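Local coordinates for caspase-1 (Spodoptera frugiperda, PDB 1M72), which is a cysteine endopeptidase of the caspase family, probably acting in the protease cascade that carries out apoptosis, at residues M93-A98 with C135-G140; F145-C150 with F182-S187. All blocks are in the same frame, centred on the assembly; numbering follows the deposited sequence.

Contact 1: M93-A98 with C135-G140; sequences MDHSDA and CPTLAG. With EDO (1,2-ethanediol), chain H.
Asp94 OD1, with the methyl Thr137 CG2 lying 3.5 Å from it across the contact, is gripped twice by Ser96: the backbone N of Ser96 comes from above the carboxylate plane, closing an Asx turn, while Ser96 OG donates at 2.6 Å to the syn lone pair of Asp94 OD1. The same methyl is also near Ser96 OG. The other branch of the threonine, Thr137 OG1, takes the backbone N-H of His95 in a bond of 2.6 Å (His95 N to Thr137 OG1) that is moderately straight, 154° at the hydrogen. This hydroxyl stands between its own backbone N and carbonyl carbon (chi1 68°), which aims it at the His95 amide and also sets it in the plane of the His95 ring, at the edge. Leu138 lays CD1 over one face of the imidazole, 4.1 Å from the centroid, and its CD2 packs on His95 CB; Cys135 SG approaches the ring obliquely. The buried ring is further fixed by His95 NE2, bonded to Thr90 O. In the caspase domain the contact ties the loop between helix 80-92 and strand 98-106 to the one between helix 125-128 and strand 143-148, with His95 and Met93 also touching Met34 of strand 31-39.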
ATOM      1  N   MET C  93       5.397  25.517  -5.770  1.00 39.23           N
ATOM      2  CA  MET C  93       4.605  26.518  -5.074  1.00 36.99           C
ATOM      3  C   MET C  93       4.829  26.476  -3.563  1.00 36.05           C
ATOM      4  O   MET C  93       5.475  25.580  -3.031  1.00 35.52           O
ATOM      5  CB  MET C  93       3.135  26.302  -5.396  1.00 37.00           C
ATOM      6  CG  MET C  93       2.876  26.301  -6.891  1.00 35.79           C
ATOM      7  SD  MET C  93       1.168  26.135  -7.225  1.00 37.77           S
ATOM      8  CE  MET C  93       0.886  27.470  -8.516  1.00 38.86           C
ATOM      9  N   ASP C  94       4.290  27.457  -2.870  1.00 33.85           N
ATOM     10  CA  ASP C  94       4.434  27.510  -1.431  1.00 34.72           C
ATOM     11  C   ASP C  94       3.188  26.900  -0.786  1.00 32.64           C
ATOM     12  O   ASP C  94       2.109  27.486  -0.808  1.00 31.26           O
ATOM     13  CB  ASP C  94       4.626  28.968  -1.002  1.00 38.01           C
ATOM     14  CG  ASP C  94       4.725  29.128   0.501  1.00 38.67           C
ATOM     15  OD1 ASP C  94       4.664  28.126   1.252  1.00 37.15           O
ATOM     16  OD2 ASP C  94       4.857  30.282   0.929  1.00 44.44           O
ATOM     17  N   HIS C  95       3.351  25.710  -0.220  1.00 32.54           N
ATOM     18  CA  HIS C  95       2.242  24.983   0.396  1.00 30.53           C
ATOM     19  C   HIS C  95       2.110  25.203   1.898  1.00 30.05           C
ATOM     20  O   HIS C  95       1.344  24.501   2.573  1.00 30.17           O
ATOM     21  CB  HIS C  95       2.404  23.490   0.095  1.00 27.72           C
ATOM     22  CG  HIS C  95       2.287  23.171  -1.353  1.00 26.32           C
ATOM     23  ND1 HIS C  95       1.071  23.022  -1.982  1.00 27.40           N
ATOM     24  CD2 HIS C  95       3.229  23.063  -2.317  1.00 26.25           C
ATOM     25  CE1 HIS C  95       1.270  22.839  -3.271  1.00 24.78           C
ATOM     26  NE2 HIS C  95       2.571  22.861  -3.501  1.00 24.54           N
ATOM     27  N   SER C  96       2.833  26.198   2.407  1.00 29.59           N
ATOM     28  CA  SER C  96       2.823  26.511   3.837  1.00 31.10           C
ATOM     29  C   SER C  96       1.442  26.576   4.460  1.00 29.34           C
ATOM     30  O   SER C  96       1.237  26.066   5.554  1.00 29.50           O
ATOM     31  CB  SER C  96       3.554  27.829   4.101  1.00 30.64           C
ATOM     32  OG  SER C  96       4.944  27.694   3.837  1.00 34.36           O
ATOM     33  N   ASP C  97       0.489  27.181   3.769  1.00 29.20           N
ATOM     34  CA  ASP C  97      -0.841  27.289   4.361  1.00 33.35           C
ATOM     35  C   ASP C  97      -1.864  26.241   3.944  1.00 30.09           C
ATOM     36  O   ASP C  97      -3.056  26.414   4.201  1.00 30.77           O
ATOM     37  CB  ASP C  97      -1.404  28.715   4.178  1.00 34.22           C
ATOM     38  CG  ASP C  97      -0.553  29.777   4.916  1.00 36.05           C
ATOM     39  OD1 ASP C  97      -0.120  29.518   6.049  1.00 33.38           O
ATOM     40  OD2 ASP C  97      -0.302  30.867   4.360  1.00 41.95           O
ATOM     41  N   ALA C  98      -1.382  25.144   3.355  1.00 27.27           N
ATOM     42  CA  ALA C  98      -2.263  24.039   2.946  1.00 27.75           C
ATOM     43  C   ALA C  98      -2.094  22.796   3.863  1.00 25.17           C
ATOM     44  O   ALA C  98      -1.011  22.524   4.361  1.00 25.31           O
ATOM     45  CB  ALA C  98      -1.974  23.644   1.490  1.00 23.90           C
ATOM     46  N   CYS C 135      10.067  19.494  -1.964  1.00 29.97           N
ATOM     47  CA  CYS C 135       8.921  20.328  -1.631  1.00 28.16           C
ATOM     48  C   CYS C 135       8.744  20.435  -0.081  1.00 29.14           C
ATOM     49  O   CYS C 135       7.816  19.849   0.517  1.00 30.17           O
ATOM     50  CB  CYS C 135       7.670  19.758  -2.308  1.00 28.52           C
ATOM     51  SG  CYS C 135       6.207  20.796  -2.209  1.00 32.56           S
ATOM     52  N   PRO C 136       9.643  21.205   0.576  1.00 25.20           N
ATOM     53  CA  PRO C 136       9.672  21.443   2.022  1.00 23.23           C
ATOM     54  C   PRO C 136       8.350  21.959   2.591  1.00 21.02           C
ATOM     55  O   PRO C 136       7.979  21.568   3.676  1.00 24.70           O
ATOM     56  CB  PRO C 136      10.801  22.474   2.206  1.00 24.03           C
ATOM     57  CG  PRO C 136      11.590  22.394   0.968  1.00 27.33           C
ATOM     58  CD  PRO C 136      10.603  22.078  -0.116  1.00 26.65           C
ATOM     59  N   THR C 137       7.618  22.811   1.883  1.00 21.32           N
ATOM     60  CA  THR C 137       6.359  23.307   2.455  1.00 21.04           C
ATOM     61  C   THR C 137       5.210  22.294   2.591  1.00 23.99           C
ATOM     62  O   THR C 137       4.122  22.648   3.076  1.00 24.89           O
ATOM     63  CB  THR C 137       5.872  24.571   1.728  1.00 21.77           C
ATOM     64  OG1 THR C 137       5.469  24.256   0.395  1.00 23.22           O
ATOM     65  CG2 THR C 137       7.029  25.619   1.670  1.00 23.97           C
ATOM     66  N   LEU C 138       5.419  21.048   2.130  1.00 24.44           N
ATOM     67  CA  LEU C 138       4.402  20.016   2.323  1.00 23.90           C
ATOM     68  C   LEU C 138       5.088  18.993   3.224  1.00 25.23           C
ATOM     69  O   LEU C 138       4.566  17.906   3.469  1.00 27.25           O
ATOM     70  CB  LEU C 138       3.956  19.359   1.007  1.00 24.13           C
ATOM     71  CG  LEU C 138       2.969  20.029   0.026  1.00 18.53           C
ATOM     72  CD1 LEU C 138       2.924  19.197  -1.242  1.00 19.76           C
ATOM     73  CD2 LEU C 138       1.548  20.158   0.622  1.00 20.70           C
ATOM     74  N   ALA C 139       6.265  19.341   3.738  1.00 22.74           N
ATOM     75  CA  ALA C 139       6.962  18.404   4.606  1.00 23.54           C
ATOM     76  C   ALA C 139       6.160  18.166   5.889  1.00 23.77           C
ATOM     77  O   ALA C 139       5.757  19.111   6.583  1.00 20.94           O
ATOM     78  CB  ALA C 139       8.377  18.911   4.946  1.00 18.71           C
ATOM     79  N   GLY C 140       5.934  16.889   6.174  1.00 23.28           N
ATOM     80  CA  GLY C 140       5.195  16.491   7.357  1.00 25.04           C
ATOM     81  C   GLY C 140       3.701  16.463   7.095  1.00 23.83           C
ATOM     82  O   GLY C 140       2.898  16.162   7.997  1.00 23.62           O
TER
HETATM   83  C1  EDO H 503       0.294  18.244   9.226  1.00 24.69           C
HETATM   84  O1  EDO H 503       0.944  17.082   9.696  1.00 30.31           O
HETATM   85  C2  EDO H 503      -0.794  17.874   8.258  1.00 30.96           C
HETATM   86  O2  EDO H 503      -0.961  18.960   7.372  1.00 27.94           O

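Contact 2: F145-C150 with F182-S187; sequences FFIQAC and FLIAFS
Ile147 and Phe186 send their side chains the same way from neighbouring strands: Ile147 CG1 is anti to its carbonyl carbon (chi1 -59°), and chi1 of -92° at Phe186, well off a staggered value, swings its ring over toward the isoleucine. Ile147 CD1 thus lies over one ring face, 3.6 Å from the Phe186 centroid, and CG2 meets the same ring at CD2 and CE2. Farther back on this face, Phe145 CE1 touches Phe182 CD1 at 3.6 Å, the two side chains meeting at a slant, while Trp127 of helix 125-128 packs on Ile147, Phe182, Ile184 and Phe186. The backbones run parallel, 12° apart, as neighbouring strands of the six-stranded caspase sheet, 182-186 lying between 143-148 and the antiparallel edge strand 254-257. Their ladder alternates from Phe145 N to Leu183 O through to Ser187 N, which reaches Ile147 O at 2.9 Å. On the other face Phe146 CD2 meets Ala185 CB at 3.7 Å, and Phe146 also packs on helices 203-215 and 221-235. Where the strands end, a water donates to Ala149 O (2.8 Å from the water oxygen) and hydrogen-bonds Ser187 OG, which also bonds Ser194. Gln148 brings OE1 beside Ser187 CB, and its NE2 bonds both Ser194 and an acidic side chain of the bound peptide. Cys150, probably the catalytic nucleophile as in related caspases, is linked covalently through SG to that peptide.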
ATOM      1  N   PHE C 145      -2.324  10.521  -3.835  1.00 21.07           N
ATOM      2  CA  PHE C 145      -2.330  10.227  -5.252  1.00 20.09           C
ATOM      3  C   PHE C 145      -3.365   9.172  -5.583  1.00 21.68           C
ATOM      4  O   PHE C 145      -3.372   8.096  -4.987  1.00 19.53           O
ATOM      5  CB  PHE C 145      -0.930   9.780  -5.700  1.00 16.35           C
ATOM      6  CG  PHE C 145       0.106  10.850  -5.508  1.00 21.25           C
ATOM      7  CD1 PHE C 145       0.663  11.078  -4.245  1.00 20.32           C
ATOM      8  CD2 PHE C 145       0.426  11.722  -6.548  1.00 20.74           C
ATOM      9  CE1 PHE C 145       1.507  12.156  -4.002  1.00 21.08           C
ATOM     10  CE2 PHE C 145       1.270  12.808  -6.329  1.00 25.74           C
ATOM     11  CZ  PHE C 145       1.811  13.035  -5.054  1.00 21.47           C
ATOM     12  N   PHE C 146      -4.244   9.486  -6.537  1.00 20.96           N
ATOM     13  CA  PHE C 146      -5.257   8.538  -6.936  1.00 22.54           C
ATOM     14  C   PHE C 146      -5.124   8.250  -8.407  1.00 23.55           C
ATOM     15  O   PHE C 146      -5.121   9.164  -9.236  1.00 22.63           O
ATOM     16  CB  PHE C 146      -6.642   9.070  -6.607  1.00 22.71           C
ATOM     17  CG  PHE C 146      -6.875   9.205  -5.152  1.00 23.02           C
ATOM     18  CD1 PHE C 146      -6.480  10.370  -4.473  1.00 19.77           C
ATOM     19  CD2 PHE C 146      -7.447   8.163  -4.439  1.00 23.44           C
ATOM     20  CE1 PHE C 146      -6.660  10.485  -3.097  1.00 19.75           C
ATOM     21  CE2 PHE C 146      -7.638   8.256  -3.044  1.00 21.58           C
ATOM     22  CZ  PHE C 146      -7.238   9.431  -2.368  1.00 19.70           C
ATOM     23  N   ILE C 147      -5.020   6.969  -8.733  1.00 20.95           N
ATOM     24  CA  ILE C 147      -4.839   6.608 -10.120  1.00 19.26           C
ATOM     25  C   ILE C 147      -5.856   5.652 -10.676  1.00 19.75           C
ATOM     26  O   ILE C 147      -5.974   4.492 -10.222  1.00 21.45           O
ATOM     27  CB  ILE C 147      -3.427   6.016 -10.324  1.00 22.20           C
ATOM     28  CG1 ILE C 147      -2.384   7.057  -9.897  1.00 21.45           C
ATOM     29  CG2 ILE C 147      -3.220   5.610 -11.792  1.00 16.35           C
ATOM     30  CD1 ILE C 147      -1.147   6.455  -9.539  1.00 25.54           C
ATOM     31  N   GLN C 148      -6.633   6.140 -11.637  1.00 20.67           N
ATOM     32  CA  GLN C 148      -7.606   5.272 -12.325  1.00 19.21           C
ATOM     33  C   GLN C 148      -6.952   4.985 -13.689  1.00 18.42           C
ATOM     34  O   GLN C 148      -6.861   5.869 -14.521  1.00 16.31           O
ATOM     35  CB  GLN C 148      -8.939   5.973 -12.510  1.00 13.85           C
ATOM     36  CG  GLN C 148      -9.961   5.230 -13.438  1.00 11.59           C
ATOM     37  CD  GLN C 148     -10.133   3.771 -13.074  1.00 15.03           C
ATOM     38  OE1 GLN C 148     -10.329   3.407 -11.905  1.00 19.90           O
ATOM     39  NE2 GLN C 148     -10.061   2.919 -14.074  1.00 14.91           N
ATOM     40  N   ALA C 149      -6.473   3.756 -13.864  1.00 20.48           N
ATOM     41  CA  ALA C 149      -5.797   3.296 -15.087  1.00 22.61           C
ATOM     42  C   ALA C 149      -5.440   1.818 -14.911  1.00 26.08           C
ATOM     43  O   ALA C 149      -5.331   1.335 -13.767  1.00 28.32           O
ATOM     44  CB  ALA C 149      -4.521   4.115 -15.354  1.00 22.60           C
ATOM     45  N   CYS C 150      -5.275   1.079 -16.011  1.00 24.74           N
ATOM     46  CA  CYS C 150      -4.925  -0.333 -15.865  1.00 25.80           C
ATOM     47  C   CYS C 150      -3.453  -0.416 -15.504  1.00 26.12           C
ATOM     48  O   CYS C 150      -2.684   0.473 -15.874  1.00 19.97           O
ATOM     49  CB  CYS C 150      -5.097  -1.071 -17.181  1.00 26.89           C
ATOM     50  SG  CYS C 150      -6.798  -1.300 -17.632  1.00 29.77           S
ATOM     51  N   PHE C 182       3.197   9.711   2.069  1.00 21.40           N
ATOM     52  CA  PHE C 182       2.591   9.571   0.760  1.00 23.53           C
ATOM     53  C   PHE C 182       1.538   8.473   0.889  1.00 24.13           C
ATOM     54  O   PHE C 182       1.724   7.481   1.632  1.00 23.57           O
ATOM     55  CB  PHE C 182       3.631   9.144  -0.312  1.00 20.38           C
ATOM     56  CG  PHE C 182       4.530  10.263  -0.778  1.00 22.39           C
ATOM     57  CD1 PHE C 182       4.283  10.921  -2.004  1.00 20.39           C
ATOM     58  CD2 PHE C 182       5.613  10.683   0.013  1.00 18.52           C
ATOM     59  CE1 PHE C 182       5.100  11.997  -2.440  1.00 20.54           C
ATOM     60  CE2 PHE C 182       6.439  11.744  -0.407  1.00 22.20           C
ATOM     61  CZ  PHE C 182       6.182  12.416  -1.647  1.00 19.39           C
ATOM     62  N   LEU C 183       0.439   8.679   0.177  1.00 22.35           N
ATOM     63  CA  LEU C 183      -0.619   7.712   0.087  1.00 20.91           C
ATOM     64  C   LEU C 183      -0.833   7.589  -1.417  1.00 19.63           C
ATOM     65  O   LEU C 183      -1.135   8.577  -2.096  1.00 16.85           O
ATOM     66  CB  LEU C 183      -1.892   8.210   0.729  1.00 25.61           C
ATOM     67  CG  LEU C 183      -3.095   7.254   0.572  1.00 25.33           C
ATOM     68  CD1 LEU C 183      -2.762   5.942   1.199  1.00 20.19           C
ATOM     69  CD2 LEU C 183      -4.333   7.885   1.221  1.00 22.12           C
ATOM     70  N   ILE C 184      -0.686   6.378  -1.934  1.00 18.38           N
ATOM     71  CA  ILE C 184      -0.827   6.177  -3.356  1.00 20.24           C
ATOM     72  C   ILE C 184      -1.817   5.066  -3.599  1.00 21.48           C
ATOM     73  O   ILE C 184      -1.527   3.851  -3.373  1.00 18.85           O
ATOM     74  CB  ILE C 184       0.562   5.822  -4.034  1.00 21.60           C
ATOM     75  CG1 ILE C 184       1.560   6.958  -3.810  1.00 18.02           C
ATOM     76  CG2 ILE C 184       0.362   5.583  -5.565  1.00 18.59           C
ATOM     77  CD1 ILE C 184       3.000   6.650  -4.299  1.00 19.01           C
ATOM     78  N   ALA C 185      -2.977   5.505  -4.088  1.00 20.62           N
ATOM     79  CA  ALA C 185      -4.087   4.619  -4.377  1.00 21.18           C
ATOM     80  C   ALA C 185      -4.337   4.325  -5.858  1.00 21.82           C
ATOM     81  O   ALA C 185      -4.730   5.208  -6.632  1.00 19.76           O
ATOM     82  CB  ALA C 185      -5.337   5.147  -3.767  1.00 19.01           C
ATOM     83  N   PHE C 186      -4.113   3.061  -6.217  1.00 21.17           N
ATOM     84  CA  PHE C 186      -4.369   2.581  -7.574  1.00 22.70           C
ATOM     85  C   PHE C 186      -5.715   1.840  -7.580  1.00 20.43           C
ATOM     86  O   PHE C 186      -6.058   1.103  -6.640  1.00 20.72           O
ATOM     87  CB  PHE C 186      -3.252   1.632  -8.061  1.00 20.88           C
ATOM     88  CG  PHE C 186      -2.118   2.332  -8.823  1.00 22.21           C
ATOM     89  CD1 PHE C 186      -1.004   2.841  -8.148  1.00 22.88           C
ATOM     90  CD2 PHE C 186      -2.139   2.405 -10.223  1.00 22.86           C
ATOM     91  CE1 PHE C 186       0.082   3.400  -8.851  1.00 25.36           C
ATOM     92  CE2 PHE C 186      -1.058   2.966 -10.943  1.00 23.31           C
ATOM     93  CZ  PHE C 186       0.046   3.458 -10.262  1.00 23.99           C
ATOM     94  N   SER C 187      -6.479   2.084  -8.629  1.00 18.59           N
ATOM     95  CA  SER C 187      -7.779   1.464  -8.850  1.00 17.83           C
ATOM     96  C   SER C 187      -7.672  -0.047  -8.889  1.00 19.88           C
ATOM     97  O   SER C 187      -8.634  -0.755  -8.644  1.00 19.43           O
ATOM     98  CB  SER C 187      -8.353   1.923 -10.201  1.00 17.33           C
ATOM     99  OG  SER C 187      -7.496   1.573 -11.300  1.00 18.50           O
TER
HETATM  100  O   HOH W   1      -4.869   1.338 -11.013  1.00 37.77           O

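How the contacts relate
Contact 2 lies in the buried core, its centre about 4 Å from that of the chain, contact 1 in partly buried loops about 19 Å from it; their centres are 22 Å apart and they do not touch. They are connected through strand 143-148: the 135-140 loop precedes it and contact 2 lies on it, while segment 93-98 leads into strand 98-106, its other neighbour in the sheet. Contact 1 thus joins loops that enter two adjacent strands, away from the active site, whereas contact 2 runs to the end that carries the probable catalytic cysteine. The loops meet through a hydroxyl that accepts a backbone N-H, and a leucine over a buried imidazole; the strands rely on backbone bonds and apolar faces.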